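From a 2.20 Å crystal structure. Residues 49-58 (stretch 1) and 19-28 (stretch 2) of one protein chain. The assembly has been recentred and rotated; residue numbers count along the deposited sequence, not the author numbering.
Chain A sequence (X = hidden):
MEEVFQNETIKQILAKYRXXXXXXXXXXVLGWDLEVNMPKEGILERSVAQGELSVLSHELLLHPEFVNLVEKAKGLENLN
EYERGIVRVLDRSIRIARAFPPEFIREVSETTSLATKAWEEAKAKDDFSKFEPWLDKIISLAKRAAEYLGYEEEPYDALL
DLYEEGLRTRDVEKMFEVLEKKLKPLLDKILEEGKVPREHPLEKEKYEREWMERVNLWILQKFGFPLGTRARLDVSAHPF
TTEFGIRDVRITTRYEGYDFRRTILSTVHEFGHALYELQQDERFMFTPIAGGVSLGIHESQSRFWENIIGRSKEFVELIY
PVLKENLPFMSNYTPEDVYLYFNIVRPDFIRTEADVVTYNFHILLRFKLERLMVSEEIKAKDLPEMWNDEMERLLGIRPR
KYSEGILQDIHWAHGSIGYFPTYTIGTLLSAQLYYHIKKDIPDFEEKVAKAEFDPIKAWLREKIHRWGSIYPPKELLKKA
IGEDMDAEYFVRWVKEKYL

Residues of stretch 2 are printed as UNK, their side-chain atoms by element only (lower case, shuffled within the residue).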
# COMPACT_ATOMS: atom_id res chain seq x y z
N ALA A 49 5.44 -5.85 -10.70
CA ALA A 49 5.99 -4.67 -10.02
C ALA A 49 6.95 -5.13 -8.91
O ALA A 49 8.04 -4.59 -8.75
CB ALA A 49 4.88 -3.80 -9.42
N GLN A 50 6.54 -6.14 -8.15
CA GLN A 50 7.40 -6.67 -7.09
C GLN A 50 8.70 -7.20 -7.69
O GLN A 50 9.78 -7.00 -7.13
CB GLN A 50 6.70 -7.79 -6.33
CG GLN A 50 5.60 -7.31 -5.43
CD GLN A 50 4.89 -8.47 -4.77
OE1 GLN A 50 4.41 -9.38 -5.45
NE2 GLN A 50 4.81 -8.44 -3.45
N GLY A 51 8.58 -7.87 -8.83
CA GLY A 51 9.76 -8.43 -9.48
C GLY A 51 10.75 -7.40 -10.04
O GLY A 51 11.96 -7.54 -9.87
N GLU A 52 10.24 -6.38 -10.70
CA GLU A 52 11.12 -5.35 -11.26
C GLU A 52 11.92 -4.67 -10.15
O GLU A 52 13.11 -4.40 -10.32
CB GLU A 52 10.29 -4.33 -12.03
CG GLU A 52 9.65 -4.84 -13.31
CD GLU A 52 10.68 -5.19 -14.39
OE1 GLU A 52 11.76 -4.58 -14.41
OE2 GLU A 52 10.40 -6.07 -15.22
N LEU A 53 11.26 -4.38 -9.03
CA LEU A 53 11.91 -3.73 -7.89
C LEU A 53 12.97 -4.60 -7.24
O LEU A 53 14.01 -4.10 -6.81
CB LEU A 53 10.87 -3.31 -6.84
CG LEU A 53 9.89 -2.23 -7.29
CD1 LEU A 53 8.85 -1.96 -6.21
CD2 LEU A 53 10.68 -0.96 -7.62
N SER A 54 12.72 -5.91 -7.14
CA SER A 54 13.71 -6.80 -6.54
C SER A 54 14.97 -6.80 -7.38
O SER A 54 16.08 -6.79 -6.84
CB SER A 54 13.19 -8.23 -6.43
OG SER A 54 12.32 -8.36 -5.32
N VAL A 55 14.81 -6.79 -8.70
CA VAL A 55 15.98 -6.76 -9.55
C VAL A 55 16.66 -5.39 -9.45
O VAL A 55 17.88 -5.29 -9.48
CB VAL A 55 15.62 -7.03 -11.03
CG1 VAL A 55 16.83 -6.76 -11.92
CG2 VAL A 55 15.16 -8.48 -11.20
N LEU A 56 15.86 -4.34 -9.30
CA LEU A 56 16.42 -3.00 -9.21
C LEU A 56 17.21 -2.88 -7.92
O LEU A 56 18.34 -2.38 -7.90
CB LEU A 56 15.30 -1.95 -9.22
CG LEU A 56 15.58 -0.59 -9.86
CD1 LEU A 56 14.48 0.39 -9.45
CD2 LEU A 56 16.95 -0.07 -9.43
N SER A 57 16.60 -3.36 -6.85
CA SER A 57 17.21 -3.33 -5.53
C SER A 57 18.58 -4.02 -5.52
O SER A 57 19.58 -3.43 -5.09
CB SER A 57 16.27 -4.01 -4.53
OG SER A 57 16.59 -3.62 -3.21
N HIS A 58 18.61 -5.26 -6.01
CA HIS A 58 19.82 -6.08 -6.10
C HIS A 58 20.88 -5.35 -6.92
O HIS A 58 22.07 -5.40 -6.61
CB HIS A 58 19.48 -7.42 -6.77
CG HIS A 58 20.66 -8.33 -6.97
ND1 HIS A 58 21.28 -9.00 -5.93
CD2 HIS A 58 21.31 -8.71 -8.09
CE1 HIS A 58 22.25 -9.75 -6.41
NE2 HIS A 58 22.30 -9.59 -7.72
N UNK A 19 18.11 5.09 -1.02
CA UNK A 19 17.42 4.63 -2.22
C UNK A 19 17.06 3.16 -2.07
O UNK A 19 15.96 2.74 -2.37
c UNK A 19 18.84 5.98 -5.55
n UNK A 19 18.76 8.61 -8.10
c UNK A 19 19.06 7.47 -7.51
c UNK A 19 18.14 6.04 -4.22
n UNK A 19 18.59 7.21 -6.30
c UNK A 19 18.30 4.77 -3.47
n UNK A 19 19.83 6.59 -8.12
N UNK A 20 18.04 2.39 -1.64
CA UNK A 20 17.83 0.97 -1.45
C UNK A 20 16.75 0.83 -0.38
O UNK A 20 15.82 0.04 -0.53
c UNK A 20 19.13 0.27 -0.99
c UNK A 20 18.82 -1.15 -0.60
c UNK A 20 20.17 0.33 -2.11
c UNK A 20 21.52 -0.34 -1.75
N UNK A 21 16.88 1.61 0.69
CA UNK A 21 15.89 1.57 1.76
C UNK A 21 14.50 1.92 1.24
O UNK A 21 13.51 1.29 1.62
c UNK A 21 12.46 5.21 3.44
c UNK A 21 16.27 2.54 2.90
c UNK A 21 11.70 4.85 4.57
c UNK A 21 15.08 1.82 5.06
n UNK A 21 13.93 2.14 5.75
c UNK A 21 14.08 3.50 3.97
c UNK A 21 13.66 4.54 3.13
c UNK A 21 15.21 2.62 3.96
c UNK A 21 12.10 3.84 5.41
c UNK A 21 13.30 3.17 5.10
N UNK A 22 14.40 2.91 0.37
CA UNK A 22 13.11 3.32 -0.18
C UNK A 22 12.42 2.21 -0.99
O UNK A 22 11.21 2.02 -0.89
c UNK A 22 13.28 4.57 -1.03
N UNK A 23 13.19 1.49 -1.81
CA UNK A 23 12.61 0.41 -2.58
C UNK A 23 12.05 -0.62 -1.59
O UNK A 23 10.97 -1.17 -1.81
c UNK A 23 13.08 -1.48 -4.20
c UNK A 23 15.20 0.22 -5.48
c UNK A 23 14.12 0.76 -4.56
c UNK A 23 13.66 -0.25 -3.51
N UNK A 24 12.77 -0.86 -0.49
CA UNK A 24 12.31 -1.81 0.52
C UNK A 24 11.03 -1.35 1.20
O UNK A 24 10.12 -2.15 1.48
N UNK A 25 10.96 -0.06 1.49
CA UNK A 25 9.76 0.50 2.10
C UNK A 25 8.63 0.16 1.14
O UNK A 25 7.59 -0.36 1.53
c UNK A 25 8.66 2.69 2.70
c UNK A 25 7.19 3.36 4.19
c UNK A 25 9.89 2.01 2.19
n UNK A 25 8.32 2.69 4.03
n UNK A 25 6.79 3.79 3.01
c UNK A 25 7.70 3.38 2.06
N UNK A 26 8.87 0.45 -0.13
CA UNK A 26 7.88 0.18 -1.17
C UNK A 26 7.53 -1.32 -1.24
O UNK A 26 6.37 -1.67 -1.31
c UNK A 26 8.40 0.67 -2.51
N UNK A 27 8.53 -2.20 -1.18
CA UNK A 27 8.24 -3.64 -1.24
C UNK A 27 7.32 -4.08 -0.10
O UNK A 27 6.41 -4.88 -0.31
n UNK A 27 8.52 -5.48 -3.68
c UNK A 27 10.37 -4.46 -2.49
c UNK A 27 9.83 -5.38 -3.58
c UNK A 27 9.54 -4.47 -1.20
o UNK A 27 10.61 -6.00 -4.32
N UNK A 28 7.55 -3.57 1.10
CA UNK A 28 6.72 -3.92 2.26
C UNK A 28 5.27 -3.51 2.06
O UNK A 28 4.33 -4.27 2.33
o UNK A 28 8.55 -3.70 3.85
c UNK A 28 7.25 -3.25 3.53
O HOH W 1 15.76 -2.91 -1.03
O HOH W 2 6.54 -6.75 -2.46

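Position 19 carries seven side-chain atoms: three carbons, a nitrogen, then a carbon bearing two more nitrogens. That guanidinium pattern is Arg 19, and its side chain is out of reach of stretch 1. Position 20 has four carbons, forked at the first, with one arm two carbons long. The short arm lies 4.2 Å from OG of Ser 57. This is Ile 20, the short arm being CG2. Position 21 has one carbon followed by fused five- and six-membered rings with a single nitrogen, an indole; Trp 21 points away from stretch 1. Position 22 has one carbon and is Ala 22, out of reach.

Position 23 repeats the four-carbon fork, with CA to CB directed toward stretch 1. Its short arm is 3.8 Å from O of Leu 53 and 3.9 Å from CB of Leu 53, and the tip of its long arm is 4.0 Å from CD1 of Leu 56. The residue is Ile 23. Position 24 has no side-chain atoms: Gly 24. An ideal CB there would point away from stretch 1. Position 25 shows one carbon and a five-membered ring of three carbons and two nitrogens, the imidazole of His 25, hydrogen-bonded elsewhere in the structure. Position 26 has a single carbon, CB, directed toward stretch 1 and 4.6 Å from CD1 of Leu 53; it is Ala 26.

Position 27 has three carbons, the third carrying one oxygen and one nitrogen, so it is a primary amide: Gln 27. The amide end reaches stretch 1 near Gln 50, Leu 53 and Ser 54, although its modelled orientation is probably turned over. Position 28, one carbon and one oxygen, is Ser 28, out of reach.

The two helices run nearly antiparallel, at 159°, with axes 9.8 Å apart at closest approach. CA of Gln 50 is 6.6 Å from CA of Gln 27, and CA of Ser 57 is 6.0 Å from CA of Ile 20. Between these pairs, Ile 23 packs against Leu 53, Leu 56 and Ser 57, an apolar centre within 388 Å² of buried surface. Water 1 hydrogen-bonds to O of Ile 20 (3.0 Å) and OG of Ser 57 (2.4 Å); water 2 donates to O of Gln 27 (2.9 Å) and accepts from NE2 of Gln 50 (2.6 Å). These waters link a side chain of one helix to a carbonyl of the other.

Stretch 2, residues 19-28: RIWAIGHAQS
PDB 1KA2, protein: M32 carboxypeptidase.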